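Local coordinates for alanine racemase, biosynthetic (Pseudomonas aeruginosa PAO1, PDB 6A2F), which is a dimeric member of the alanine racemase family, pairing a TIM-barrel domain that carries a pyridoxal phosphate cofactor with a strand-rich C-terminal domain, at residues 2-10 with 348-357; 277-286 with 331-339. All coordinates share one frame; numbering follows the deposited sequence.

Contact 1. Residues 2-10 with 348-357; sequences RPLVATVDL and VTARVPRRYS
Ala-6 and Arg-354 are bridge partners in a short parallel pairing of strands 4-8 and 354-356, which brings the two ends of the chain together. Ala-6 N donates to Pro-353 O (3.0 Å) and Ala-6 O accepts from Arg-355 N. Val-8 repeats the pattern, with Val-8 N donating to Arg-355 O at 2.8 Å, almost straight (175° at the hydrogen), and Val-8 O accepting from Ser-357 N. Arg-354 leaves this ladder with its CB 4.0 Å from Ala-6 O. At CG the chain bends (chi2 -62°), which lays Arg-354 CD against Ala-6 CB at 3.7 Å and turns the guanidinium back to its own segment. There Val-348 CG1 lies over one face, offset toward the rim. Arg-354 NH1 donates to Val-352 O at 2.7 Å and to Thr-349 O at 3.1 Å, both in the guanidinium plane; Thr-349 O also takes Val-352 N, from the opposite face of its carbonyl. Arg-354 NH2 donates to Val-348 O at 2.8 Å and also bonds Gly-39 O. Three carbonyls of the loop preceding the strand are thus held by one guanidinium. On the same side of the sheet Tyr-356 CE1 lies 3.5 Å from Val-8 CB. At the other end, Arg-2 NH1 sits over a face of the Arg-351 guanidinium, the planes 34° apart, and both arginines bind Asp-275; Arg-351 also reaches Asp-303 of the D-lysine pocket and Glu-63 of the second subunit. Strand 4-8 thus lies between strands 354-356 and 234-246, while Leu-10 and Tyr-356 pack on helix 42-48.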
ATOM      1  N   ARG A   2      -1.819  11.129 -15.672  1.00 15.32           N
ATOM      2  CA  ARG A   2      -2.580  11.271 -14.439  1.00 14.49           C
ATOM      3  C   ARG A   2      -1.840  12.251 -13.506  1.00 13.84           C
ATOM      4  O   ARG A   2      -0.645  12.085 -13.255  1.00 13.56           O
ATOM      5  CB  ARG A   2      -2.772   9.899 -13.777  1.00 14.39           C
ATOM      6  CG  ARG A   2      -3.788   9.874 -12.646  1.00 14.25           C
ATOM      7  CD  ARG A   2      -4.119   8.450 -12.221  1.00 14.13           C
ATOM      8  NE  ARG A   2      -4.919   8.412 -10.994  1.00 14.01           N
ATOM      9  CZ  ARG A   2      -4.463   8.037  -9.801  1.00 13.89           C
ATOM     10  NH1 ARG A   2      -3.200   7.658  -9.651  1.00 13.99           N
ATOM     11  NH2 ARG A   2      -5.271   8.041  -8.752  1.00 13.71           N
ATOM     12  N   PRO A   3      -2.543  13.285 -13.005  1.00 13.25           N
ATOM     13  CA  PRO A   3      -1.876  14.284 -12.176  1.00 12.84           C
ATOM     14  C   PRO A   3      -1.632  13.781 -10.755  1.00 12.51           C
ATOM     15  O   PRO A   3      -2.334  14.174  -9.819  1.00 12.37           O
ATOM     16  CB  PRO A   3      -2.847  15.476 -12.187  1.00 12.96           C
ATOM     17  CG  PRO A   3      -4.114  14.993 -12.826  1.00 13.13           C
ATOM     18  CD  PRO A   3      -3.992  13.523 -13.091  1.00 13.16           C
ATOM     19  N   LEU A   4      -0.649  12.895 -10.617  1.00 12.14           N
ATOM     20  CA  LEU A   4      -0.195  12.413  -9.318  1.00 11.87           C
ATOM     21  C   LEU A   4       1.283  12.066  -9.373  1.00 11.75           C
ATOM     22  O   LEU A   4       1.705  11.183 -10.133  1.00 11.73           O
ATOM     23  CB  LEU A   4      -1.007  11.204  -8.847  1.00 11.81           C
ATOM     24  CG  LEU A   4      -0.618  10.666  -7.468  1.00 11.76           C
ATOM     25  CD1 LEU A   4      -1.016  11.628  -6.358  1.00 11.76           C
ATOM     26  CD2 LEU A   4      -1.262   9.313  -7.246  1.00 11.74           C
ATOM     27  N   VAL A   5       2.062  12.774  -8.561  1.00 11.54           N
ATOM     28  CA  VAL A   5       3.514  12.632  -8.553  1.00 11.45           C
ATOM     29  C   VAL A   5       4.055  12.679  -7.123  1.00 11.33           C
ATOM     30  O   VAL A   5       3.666  13.539  -6.326  1.00 11.23           O
ATOM     31  CB  VAL A   5       4.206  13.714  -9.427  1.00 11.37           C
ATOM     32  CG1 VAL A   5       5.716  13.639  -9.297  1.00 11.35           C
ATOM     33  CG2 VAL A   5       3.815  13.573 -10.892  1.00 11.28           C
ATOM     34  N   ALA A   6       4.938  11.736  -6.806  1.00 11.20           N
ATOM     35  CA  ALA A   6       5.687  11.763  -5.558  1.00 11.17           C
ATOM     36  C   ALA A   6       7.064  12.385  -5.814  1.00 11.15           C
ATOM     37  O   ALA A   6       7.943  11.760  -6.412  1.00 11.23           O
ATOM     38  CB  ALA A   6       5.815  10.364  -4.973  1.00 11.00           C
ATOM     39  N   THR A   7       7.231  13.631  -5.383  1.00 11.07           N
ATOM     40  CA  THR A   7       8.496  14.337  -5.531  1.00 11.00           C
ATOM     41  C   THR A   7       9.359  14.057  -4.308  1.00 10.89           C
ATOM     42  O   THR A   7       8.944  14.310  -3.168  1.00 10.88           O
ATOM     43  CB  THR A   7       8.270  15.853  -5.728  1.00 11.05           C
ATOM     44  OG1 THR A   7       7.488  16.058  -6.909  1.00 11.09           O
ATOM     45  CG2 THR A   7       9.593  16.604  -5.872  1.00 10.96           C
ATOM     46  N   VAL A   8      10.549  13.522  -4.559  1.00 10.70           N
ATOM     47  CA  VAL A   8      11.480  13.155  -3.502  1.00 10.58           C
ATOM     48  C   VAL A   8      12.669  14.119  -3.478  1.00 10.69           C
ATOM     49  O   VAL A   8      13.366  14.305  -4.488  1.00 10.62           O
ATOM     50  CB  VAL A   8      11.966  11.696  -3.649  1.00 10.49           C
ATOM     51  CG1 VAL A   8      12.889  11.307  -2.502  1.00 10.45           C
ATOM     52  CG2 VAL A   8      10.787  10.737  -3.721  1.00 10.44           C
ATOM     53  N   ASP A   9      12.880  14.741  -2.319  1.00 10.81           N
ATOM     54  CA  ASP A   9      14.019  15.629  -2.106  1.00 10.86           C
ATOM     55  C   ASP A   9      15.195  14.838  -1.534  1.00 10.87           C
ATOM     56  O   ASP A   9      15.271  14.594  -0.323  1.00 10.89           O
ATOM     57  CB  ASP A   9      13.632  16.791  -1.182  1.00 10.94           C
ATOM     58  CG  ASP A   9      14.724  17.848  -1.071  1.00 11.07           C
ATOM     59  OD1 ASP A   9      15.864  17.606  -1.525  1.00 11.20           O
ATOM     60  OD2 ASP A   9      14.442  18.932  -0.526  1.00 11.11           O
ATOM     61  N   LEU A  10      16.114  14.452  -2.417  1.00 10.93           N
ATOM     62  CA  LEU A  10      17.268  13.638  -2.038  1.00 10.89           C
ATOM     63  C   LEU A  10      18.244  14.365  -1.113  1.00 10.93           C
ATOM     64  O   LEU A  10      18.844  13.753  -0.231  1.00 11.04           O
ATOM     65  CB  LEU A  10      17.990  13.100  -3.275  1.00 10.83           C
ATOM     66  CG  LEU A  10      17.240  12.069  -4.133  1.00 10.87           C
ATOM     67  CD1 LEU A  10      17.962  11.844  -5.453  1.00 10.74           C
ATOM     68  CD2 LEU A  10      17.028  10.747  -3.403  1.00 10.78           C
ATOM     69  N   VAL A 348       3.324   4.029  -0.776  1.00 10.89           N
ATOM     70  CA  VAL A 348       3.126   4.717  -2.046  1.00 11.05           C
ATOM     71  C   VAL A 348       3.489   3.734  -3.172  1.00 11.25           C
ATOM     72  O   VAL A 348       4.637   3.294  -3.289  1.00 11.32           O
ATOM     73  CB  VAL A 348       3.947   6.026  -2.114  1.00 10.91           C
ATOM     74  CG1 VAL A 348       3.789   6.692  -3.468  1.00 10.79           C
ATOM     75  CG2 VAL A 348       3.528   6.972  -0.998  1.00 10.70           C
ATOM     76  N   THR A 349       2.494   3.377  -3.977  1.00 11.54           N
ATOM     77  CA  THR A 349       2.605   2.239  -4.907  1.00 11.76           C
ATOM     78  C   THR A 349       3.380   2.549  -6.186  1.00 11.96           C
ATOM     79  O   THR A 349       3.614   3.713  -6.514  1.00 11.87           O
ATOM     80  CB  THR A 349       1.217   1.689  -5.292  1.00 11.65           C
ATOM     81  OG1 THR A 349       0.416   2.754  -5.821  1.00 11.61           O
ATOM     82  CG2 THR A 349       0.521   1.076  -4.079  1.00 11.53           C
ATOM     83  N   ALA A 350       3.751   1.490  -6.906  1.00 12.35           N
ATOM     84  CA  ALA A 350       4.561   1.585  -8.126  1.00 12.84           C
ATOM     85  C   ALA A 350       3.989   2.535  -9.176  1.00 13.22           C
ATOM     86  O   ALA A 350       4.745   3.199  -9.892  1.00 13.45           O
ATOM     87  CB  ALA A 350       4.787   0.205  -8.729  1.00 12.71           C
ATOM     88  N   ARG A 351       2.663   2.617  -9.254  1.00 13.51           N
ATOM     89  CA  ARG A 351       2.016   3.438 -10.279  1.00 13.76           C
ATOM     90  C   ARG A 351       2.085   4.941 -10.016  1.00 14.00           C
ATOM     91  O   ARG A 351       1.737   5.737 -10.883  1.00 14.09           O
ATOM     92  CB  ARG A 351       0.575   2.997 -10.496  1.00 13.68           C
ATOM     93  CG  ARG A 351      -0.391   3.421  -9.410  1.00 13.69           C
ATOM     94  CD  ARG A 351      -1.799   3.168  -9.903  1.00 13.70           C
ATOM     95  NE  ARG A 351      -2.789   3.768  -9.027  1.00 13.54           N
ATOM     96  CZ  ARG A 351      -4.066   3.923  -9.345  1.00 13.36           C
ATOM     97  NH1 ARG A 351      -4.887   4.481  -8.470  1.00 13.39           N
ATOM     98  NH2 ARG A 351      -4.517   3.526 -10.530  1.00 13.06           N
ATOM     99  N   VAL A 352       2.518   5.324  -8.819  1.00 14.35           N
ATOM    100  CA  VAL A 352       2.808   6.724  -8.526  1.00 14.69           C
ATOM    101  C   VAL A 352       4.246   7.002  -8.952  1.00 15.17           C
ATOM    102  O   VAL A 352       5.182   6.489  -8.335  1.00 15.09           O
ATOM    103  CB  VAL A 352       2.635   7.049  -7.029  1.00 14.48           C
ATOM    104  CG1 VAL A 352       2.912   8.525  -6.764  1.00 14.22           C
ATOM    105  CG2 VAL A 352       1.243   6.661  -6.558  1.00 14.24           C
ATOM    106  N   PRO A 353       4.430   7.792 -10.027  1.00 15.85           N
ATOM    107  CA  PRO A 353       5.792   8.081 -10.479  1.00 16.25           C
ATOM    108  C   PRO A 353       6.579   8.874  -9.448  1.00 16.74           C
ATOM    109  O   PRO A 353       6.011   9.692  -8.724  1.00 16.93           O
ATOM    110  CB  PRO A 353       5.585   8.910 -11.755  1.00 15.99           C
ATOM    111  CG  PRO A 353       4.182   9.398 -11.698  1.00 16.07           C
ATOM    112  CD  PRO A 353       3.415   8.364 -10.930  1.00 16.02           C
ATOM    113  N   ARG A 354       7.877   8.612  -9.378  1.00 17.45           N
ATOM    114  CA  ARG A 354       8.762   9.356  -8.504  1.00 18.60           C
ATOM    115  C   ARG A 354       9.558  10.355  -9.342  1.00 20.07           C
ATOM    116  O   ARG A 354      10.126   9.983 -10.371  1.00 20.19           O
ATOM    117  CB  ARG A 354       9.707   8.402  -7.752  1.00 18.19           C
ATOM    118  CG  ARG A 354       9.054   7.177  -7.106  1.00 17.87           C
ATOM    119  CD  ARG A 354       8.041   7.566  -6.038  1.00 17.52           C
ATOM    120  NE  ARG A 354       7.884   6.564  -4.985  1.00 17.15           N
ATOM    121  CZ  ARG A 354       6.969   5.595  -4.977  1.00 17.13           C
ATOM    122  NH1 ARG A 354       6.107   5.464  -5.979  1.00 17.10           N
ATOM    123  NH2 ARG A 354       6.914   4.751  -3.957  1.00 16.79           N
ATOM    124  N   ARG A 355       9.565  11.621  -8.924  1.00 22.07           N
ATOM    125  CA  ARG A 355      10.454  12.638  -9.506  1.00 24.07           C
ATOM    126  C   ARG A 355      11.481  13.041  -8.458  1.00 24.57           C
ATOM    127  O   ARG A 355      11.155  13.142  -7.272  1.00 24.31           O
ATOM    128  CB  ARG A 355       9.695  13.893  -9.971  1.00 25.74           C
ATOM    129  CG  ARG A 355       8.675  13.734 -11.098  1.00 27.85           C
ATOM    130  CD  ARG A 355       9.249  13.215 -12.411  1.00 29.85           C
ATOM    131  NE  ARG A 355       9.072  11.767 -12.533  1.00 31.81           N
ATOM    132  CZ  ARG A 355       8.947  11.104 -13.683  1.00 32.97           C
ATOM    133  NH1 ARG A 355       8.789   9.784 -13.670  1.00 32.48           N
ATOM    134  NH2 ARG A 355       8.977  11.751 -14.846  1.00 33.66           N
ATOM    135  N   TYR A 356      12.712  13.290  -8.894  1.00 25.15           N
ATOM    136  CA  TYR A 356      13.792  13.610  -7.964  1.00 26.65           C
ATOM    137  C   TYR A 356      14.314  15.020  -8.172  1.00 29.53           C
ATOM    138  O   TYR A 356      14.641  15.416  -9.288  1.00 30.05           O
ATOM    139  CB  TYR A 356      14.888  12.539  -8.020  1.00 24.54           C
ATOM    140  CG  TYR A 356      14.355  11.193  -7.573  1.00 23.20           C
ATOM    141  CD1 TYR A 356      14.369  10.830  -6.227  1.00 22.69           C
ATOM    142  CD2 TYR A 356      13.786  10.305  -8.489  1.00 22.53           C
ATOM    143  CE1 TYR A 356      13.855   9.611  -5.807  1.00 22.33           C
ATOM    144  CE2 TYR A 356      13.266   9.087  -8.081  1.00 22.09           C
ATOM    145  CZ  TYR A 356      13.301   8.742  -6.739  1.00 22.28           C
ATOM    146  OH  TYR A 356      12.788   7.528  -6.324  1.00 21.83           O
ATOM    147  N   SER A 357      14.364  15.783  -7.083  1.00 33.86           N
ATOM    148  CA  SER A 357      14.577  17.222  -7.168  1.00 38.80           C
ATOM    149  C   SER A 357      16.043  17.643  -7.083  1.00 43.98           C
ATOM    150  O   SER A 357      16.843  17.046  -6.349  1.00 43.77           O
ATOM    151  CB  SER A 357      13.729  17.966  -6.127  1.00 38.39           C
ATOM    152  OG  SER A 357      14.053  17.570  -4.807  1.00 38.03           O
TER
HETATM  153  O   HOH W   1      -0.976   7.531 -11.358  1.00 12.42           O

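Contact 2. Residues 277-286 with 331-339; sequences YPRTAPAGTP and DEVARACGT. With ACT (acetate ion), chain E.
Cys-337, just past the last turn of helix 331-336, packs against the loop before strand 286-289 in the C-terminal domain, a loop built from two beta turns, type I at Pro-278 to Ala-281 and type II at Pro-282 to Thr-285. A Schellman motif ends the helix, with Gly-338 at positive phi, Gly-338 N bonded to Arg-335 O and Thr-339 N to Ala-334 O. Apolar contacts carry the interface, and no hydrogen bond joins the two segments. With SG anti to its carbonyl carbon (chi1 -71°), Cys-337 SG meets Ala-281 CB at 3.6 Å and Pro-278 CG at 3.8 Å. The methyl of Thr-285, CG2, comes 4.0 Å from Val-333 CG1, the two side chains crossing at about a right angle, and Tyr-277 brings its OH to the same valine methyl. Pro-286 sets CD 3.9 Å from Ala-336 CB. Polar atoms also rest on carbon: Ala-336 O lies 3.3 Å from Pro-282 CG, and Glu-332 OE2 approaches Pro-286 CG at 3.5 Å while forming a salt bridge with Arg-293. Within the loop, Thr-285 uses both its backbone N and OG1 on Pro-282 O, the hydroxyl at 2.8 Å, a double grip that closes the type II turn. Leu-344 of helix 341-346 backs Pro-278 and Val-333. Arg-279, an extended chain that does not touch the helix, bonds Thr-339 OG1 of the second subunit through NH1. Arg-279 NH2 donates to OXT of an acetate ion, probably from the crystallisation liquor, at 2.6 Å and 158°, the acetate at the edge of the guanidinium.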
ATOM      1  N   TYR A 277      -2.731   5.891  -0.424  1.00 12.08           N
ATOM      2  CA  TYR A 277      -3.504   6.656   0.542  1.00 12.10           C
ATOM      3  C   TYR A 277      -4.350   5.719   1.411  1.00 12.24           C
ATOM      4  O   TYR A 277      -4.854   4.706   0.919  1.00 12.24           O
ATOM      5  CB  TYR A 277      -4.382   7.699  -0.164  1.00 12.01           C
ATOM      6  CG  TYR A 277      -4.663   8.906   0.706  1.00 11.92           C
ATOM      7  CD1 TYR A 277      -3.782   9.986   0.734  1.00 11.86           C
ATOM      8  CD2 TYR A 277      -5.790   8.955   1.523  1.00 11.85           C
ATOM      9  CE1 TYR A 277      -4.021  11.083   1.545  1.00 11.84           C
ATOM     10  CE2 TYR A 277      -6.037  10.047   2.336  1.00 11.85           C
ATOM     11  CZ  TYR A 277      -5.147  11.108   2.342  1.00 11.84           C
ATOM     12  OH  TYR A 277      -5.385  12.193   3.147  1.00 11.85           O
ATOM     13  N   PRO A 278      -4.477   6.028   2.717  1.00 12.33           N
ATOM     14  CA  PRO A 278      -5.327   5.185   3.575  1.00 12.33           C
ATOM     15  C   PRO A 278      -6.788   5.238   3.147  1.00 12.42           C
ATOM     16  O   PRO A 278      -7.357   6.327   3.048  1.00 12.50           O
ATOM     17  CB  PRO A 278      -5.156   5.809   4.962  1.00 12.26           C
ATOM     18  CG  PRO A 278      -3.816   6.465   4.909  1.00 12.37           C
ATOM     19  CD  PRO A 278      -3.690   6.996   3.505  1.00 12.31           C
ATOM     20  N   ARG A 279      -7.388   4.076   2.888  1.00 12.40           N
ATOM     21  CA  ARG A 279      -8.787   4.026   2.460  1.00 12.44           C
ATOM     22  C   ARG A 279      -9.746   4.587   3.508  1.00 12.62           C
ATOM     23  O   ARG A 279     -10.750   5.217   3.158  1.00 12.64           O
ATOM     24  CB  ARG A 279      -9.216   2.607   2.086  1.00 12.32           C
ATOM     25  CG  ARG A 279     -10.698   2.511   1.778  1.00 12.35           C
ATOM     26  CD  ARG A 279     -11.179   1.116   1.431  1.00 12.28           C
ATOM     27  NE  ARG A 279     -12.637   1.117   1.383  1.00 12.24           N
ATOM     28  CZ  ARG A 279     -13.424   0.880   2.428  1.00 12.28           C
ATOM     29  NH1 ARG A 279     -12.908   0.592   3.617  1.00 12.31           N
ATOM     30  NH2 ARG A 279     -14.739   0.927   2.283  1.00 12.29           N
ATOM     31  N   THR A 280      -9.432   4.351   4.781  1.00 12.80           N
ATOM     32  CA  THR A 280     -10.339   4.678   5.885  1.00 13.16           C
ATOM     33  C   THR A 280     -10.146   6.095   6.446  1.00 13.39           C
ATOM     34  O   THR A 280     -10.749   6.451   7.461  1.00 13.26           O
ATOM     35  CB  THR A 280     -10.242   3.638   7.027  1.00 13.12           C
ATOM     36  OG1 THR A 280      -8.878   3.505   7.447  1.00 12.97           O
ATOM     37  CG2 THR A 280     -10.754   2.280   6.561  1.00 13.22           C
ATOM     38  N   ALA A 281      -9.312   6.895   5.783  1.00 13.75           N
ATOM     39  CA  ALA A 281      -9.109   8.295   6.155  1.00 14.13           C
ATOM     40  C   ALA A 281     -10.453   8.946   6.458  1.00 14.43           C
ATOM     41  O   ALA A 281     -11.297   9.064   5.568  1.00 14.26           O
ATOM     42  CB  ALA A 281      -8.389   9.048   5.047  1.00 13.99           C
ATOM     43  N   PRO A 282     -10.666   9.344   7.726  1.00 14.84           N
ATOM     44  CA  PRO A 282     -11.957   9.888   8.141  1.00 15.25           C
ATOM     45  C   PRO A 282     -12.162  11.344   7.723  1.00 15.71           C
ATOM     46  O   PRO A 282     -11.221  12.005   7.266  1.00 15.75           O
ATOM     47  CB  PRO A 282     -11.908   9.782   9.670  1.00 15.16           C
ATOM     48  CG  PRO A 282     -10.458   9.863  10.004  1.00 15.08           C
ATOM     49  CD  PRO A 282      -9.703   9.275   8.844  1.00 14.91           C
ATOM     50  N   ALA A 283     -13.397  11.820   7.876  1.00 15.98           N
ATOM     51  CA  ALA A 283     -13.727  13.220   7.685  1.00 16.03           C
ATOM     52  C   ALA A 283     -12.857  14.066   8.616  1.00 16.14           C
ATOM     53  O   ALA A 283     -12.714  13.750   9.801  1.00 15.95           O
ATOM     54  CB  ALA A 283     -15.204  13.451   7.969  1.00 15.98           C
ATOM     55  N   GLY A 284     -12.262  15.124   8.071  1.00 16.10           N
ATOM     56  CA  GLY A 284     -11.395  16.003   8.855  1.00 16.19           C
ATOM     57  C   GLY A 284      -9.905  15.752   8.682  1.00 16.11           C
ATOM     58  O   GLY A 284      -9.082  16.475   9.255  1.00 16.08           O
ATOM     59  N   THR A 285      -9.557  14.720   7.913  1.00 15.91           N
ATOM     60  CA  THR A 285      -8.169  14.470   7.529  1.00 15.78           C
ATOM     61  C   THR A 285      -7.696  15.661   6.691  1.00 15.95           C
ATOM     62  O   THR A 285      -8.358  16.040   5.723  1.00 15.86           O
ATOM     63  CB  THR A 285      -8.027  13.153   6.740  1.00 15.42           C
ATOM     64  OG1 THR A 285      -8.452  12.061   7.558  1.00 15.16           O
ATOM     65  CG2 THR A 285      -6.590  12.921   6.316  1.00 15.43           C
ATOM     66  N   PRO A 286      -6.564  16.272   7.080  1.00 16.17           N
ATOM     67  CA  PRO A 286      -6.115  17.504   6.434  1.00 16.46           C
ATOM     68  C   PRO A 286      -5.548  17.302   5.028  1.00 16.82           C
ATOM     69  O   PRO A 286      -4.980  16.240   4.716  1.00 16.59           O
ATOM     70  CB  PRO A 286      -5.020  18.010   7.376  1.00 16.38           C
ATOM     71  CG  PRO A 286      -4.487  16.776   8.020  1.00 16.41           C
ATOM     72  CD  PRO A 286      -5.683  15.882   8.197  1.00 16.34           C
ATOM     73  N   ASP A 331       3.204  13.061   8.989  1.00 13.44           N
ATOM     74  CA  ASP A 331       2.913  12.674  10.368  1.00 13.56           C
ATOM     75  C   ASP A 331       1.542  13.145  10.832  1.00 13.58           C
ATOM     76  O   ASP A 331       0.824  12.388  11.481  1.00 13.69           O
ATOM     77  CB  ASP A 331       4.019  13.161  11.308  1.00 13.42           C
ATOM     78  CG  ASP A 331       5.372  12.571  10.955  1.00 13.46           C
ATOM     79  OD1 ASP A 331       5.426  11.355  10.670  1.00 13.34           O
ATOM     80  OD2 ASP A 331       6.377  13.319  10.945  1.00 13.37           O
ATOM     81  N   GLU A 332       1.168  14.375  10.482  1.00 13.78           N
ATOM     82  CA  GLU A 332      -0.163  14.886  10.820  1.00 14.04           C
ATOM     83  C   GLU A 332      -1.252  14.085  10.104  1.00 14.07           C
ATOM     84  O   GLU A 332      -2.243  13.689  10.726  1.00 13.88           O
ATOM     85  CB  GLU A 332      -0.299  16.382  10.502  1.00 14.20           C
ATOM     86  CG  GLU A 332      -1.485  17.049  11.195  1.00 14.25           C
ATOM     87  CD  GLU A 332      -1.843  18.412  10.622  1.00 14.38           C
ATOM     88  OE1 GLU A 332      -0.935  19.165  10.214  1.00 14.42           O
ATOM     89  OE2 GLU A 332      -3.047  18.745  10.589  1.00 14.58           O
ATOM     90  N   VAL A 333      -1.055  13.843   8.807  1.00 14.25           N
ATOM     91  CA  VAL A 333      -2.024  13.090   8.002  1.00 14.48           C
ATOM     92  C   VAL A 333      -2.182  11.669   8.544  1.00 14.69           C
ATOM     93  O   VAL A 333      -3.302  11.182   8.704  1.00 14.46           O
ATOM     94  CB  VAL A 333      -1.653  13.068   6.499  1.00 14.31           C
ATOM     95  CG1 VAL A 333      -2.681  12.289   5.691  1.00 14.18           C
ATOM     96  CG2 VAL A 333      -1.544  14.483   5.958  1.00 14.30           C
ATOM     97  N   ALA A 334      -1.055  11.027   8.845  1.00 15.24           N
ATOM     98  CA  ALA A 334      -1.050   9.682   9.417  1.00 15.95           C
ATOM     99  C   ALA A 334      -1.758   9.612  10.773  1.00 16.60           C
ATOM    100  O   ALA A 334      -2.471   8.648  11.052  1.00 16.53           O
ATOM    101  CB  ALA A 334       0.374   9.174   9.538  1.00 15.74           C
ATOM    102  N   ARG A 335      -1.552  10.631  11.608  1.00 17.68           N
ATOM    103  CA  ARG A 335      -2.188  10.705  12.927  1.00 18.64           C
ATOM    104  C   ARG A 335      -3.709  10.779  12.790  1.00 17.80           C
ATOM    105  O   ARG A 335      -4.435  10.119  13.531  1.00 17.68           O
ATOM    106  CB  ARG A 335      -1.635  11.888  13.739  1.00 20.62           C
ATOM    107  CG  ARG A 335      -2.029  11.903  15.214  1.00 23.18           C
ATOM    108  CD  ARG A 335      -1.154  12.848  16.029  1.00 25.47           C
ATOM    109  NE  ARG A 335      -1.139  14.196  15.455  1.00 28.33           N
ATOM    110  CZ  ARG A 335      -1.955  15.190  15.813  1.00 29.79           C
ATOM    111  NH1 ARG A 335      -1.858  16.374  15.211  1.00 30.46           N
ATOM    112  NH2 ARG A 335      -2.865  15.010  16.770  1.00 30.06           N
ATOM    113  N   ALA A 336      -4.177  11.561  11.821  1.00 17.14           N
ATOM    114  CA  ALA A 336      -5.606  11.659  11.520  1.00 16.62           C
ATOM    115  C   ALA A 336      -6.175  10.329  11.017  1.00 16.31           C
ATOM    116  O   ALA A 336      -7.361  10.032  11.218  1.00 16.77           O
ATOM    117  CB  ALA A 336      -5.855  12.762  10.504  1.00 16.45           C
ATOM    118  N   CYS A 337      -5.323   9.532  10.375  1.00 15.41           N
ATOM    119  CA  CYS A 337      -5.721   8.244   9.819  1.00 14.60           C
ATOM    120  C   CYS A 337      -5.528   7.088  10.795  1.00 14.21           C
ATOM    121  O   CYS A 337      -5.728   5.928  10.431  1.00 14.23           O
ATOM    122  CB  CYS A 337      -4.968   7.976   8.514  1.00 14.42           C
ATOM    123  SG  CYS A 337      -5.517   9.021   7.148  1.00 14.25           S
ATOM    124  N   GLY A 338      -5.145   7.408  12.030  1.00 13.77           N
ATOM    125  CA  GLY A 338      -4.962   6.405  13.080  1.00 13.21           C
ATOM    126  C   GLY A 338      -3.754   5.500  12.885  1.00 12.81           C
ATOM    127  O   GLY A 338      -3.769   4.342  13.306  1.00 12.78           O
ATOM    128  N   THR A 339      -2.710   6.034  12.253  1.00 12.31           N
ATOM    129  CA  THR A 339      -1.481   5.284  11.972  1.00 12.04           C
ATOM    130  C   THR A 339      -0.258   6.218  11.976  1.00 11.92           C
ATOM    131  O   THR A 339      -0.356   7.351  12.448  1.00 11.95           O
ATOM    132  CB  THR A 339      -1.591   4.464  10.658  1.00 11.85           C
ATOM    133  OG1 THR A 339      -0.405   3.684  10.471  1.00 11.76           O
ATOM    134  CG2 THR A 339      -1.810   5.366   9.445  1.00 11.70           C
TER
HETATM  135  C   ACT E 403     -16.038   1.235  -0.762  1.00 34.30           C
HETATM  136  O   ACT E 403     -14.954   1.093  -1.378  1.00 34.35           O
HETATM  137  OXT ACT E 403     -16.104   1.888   0.299  1.00 33.88           O
HETATM  138  CH3 ACT E 403     -17.296   0.612  -1.301  1.00 34.07           C

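Contact 2 is nested within the long loop of chain closed by contact 1: 2-10 comes first, then 277-286 and 331-339, and segment 348-357 follows after the intervening helix 341-346. Their centres lie about 20 Å apart and their nearest atoms about 6 Å apart, without touching. One mixed sheet links them, since strands 4-8 and 354-356 belong to it and Pro-286 begins its strand 286-289. Trp-324 is a neighbour of both, packing against Val-348 and Tyr-277. Through its pairing with strands 354-356 and 234-246, the N-terminal strand is built into the sheet of the C-terminal domain, so both chain ends lie in one sheet. Both contacts also touch the second subunit, so each borders the dimer interface.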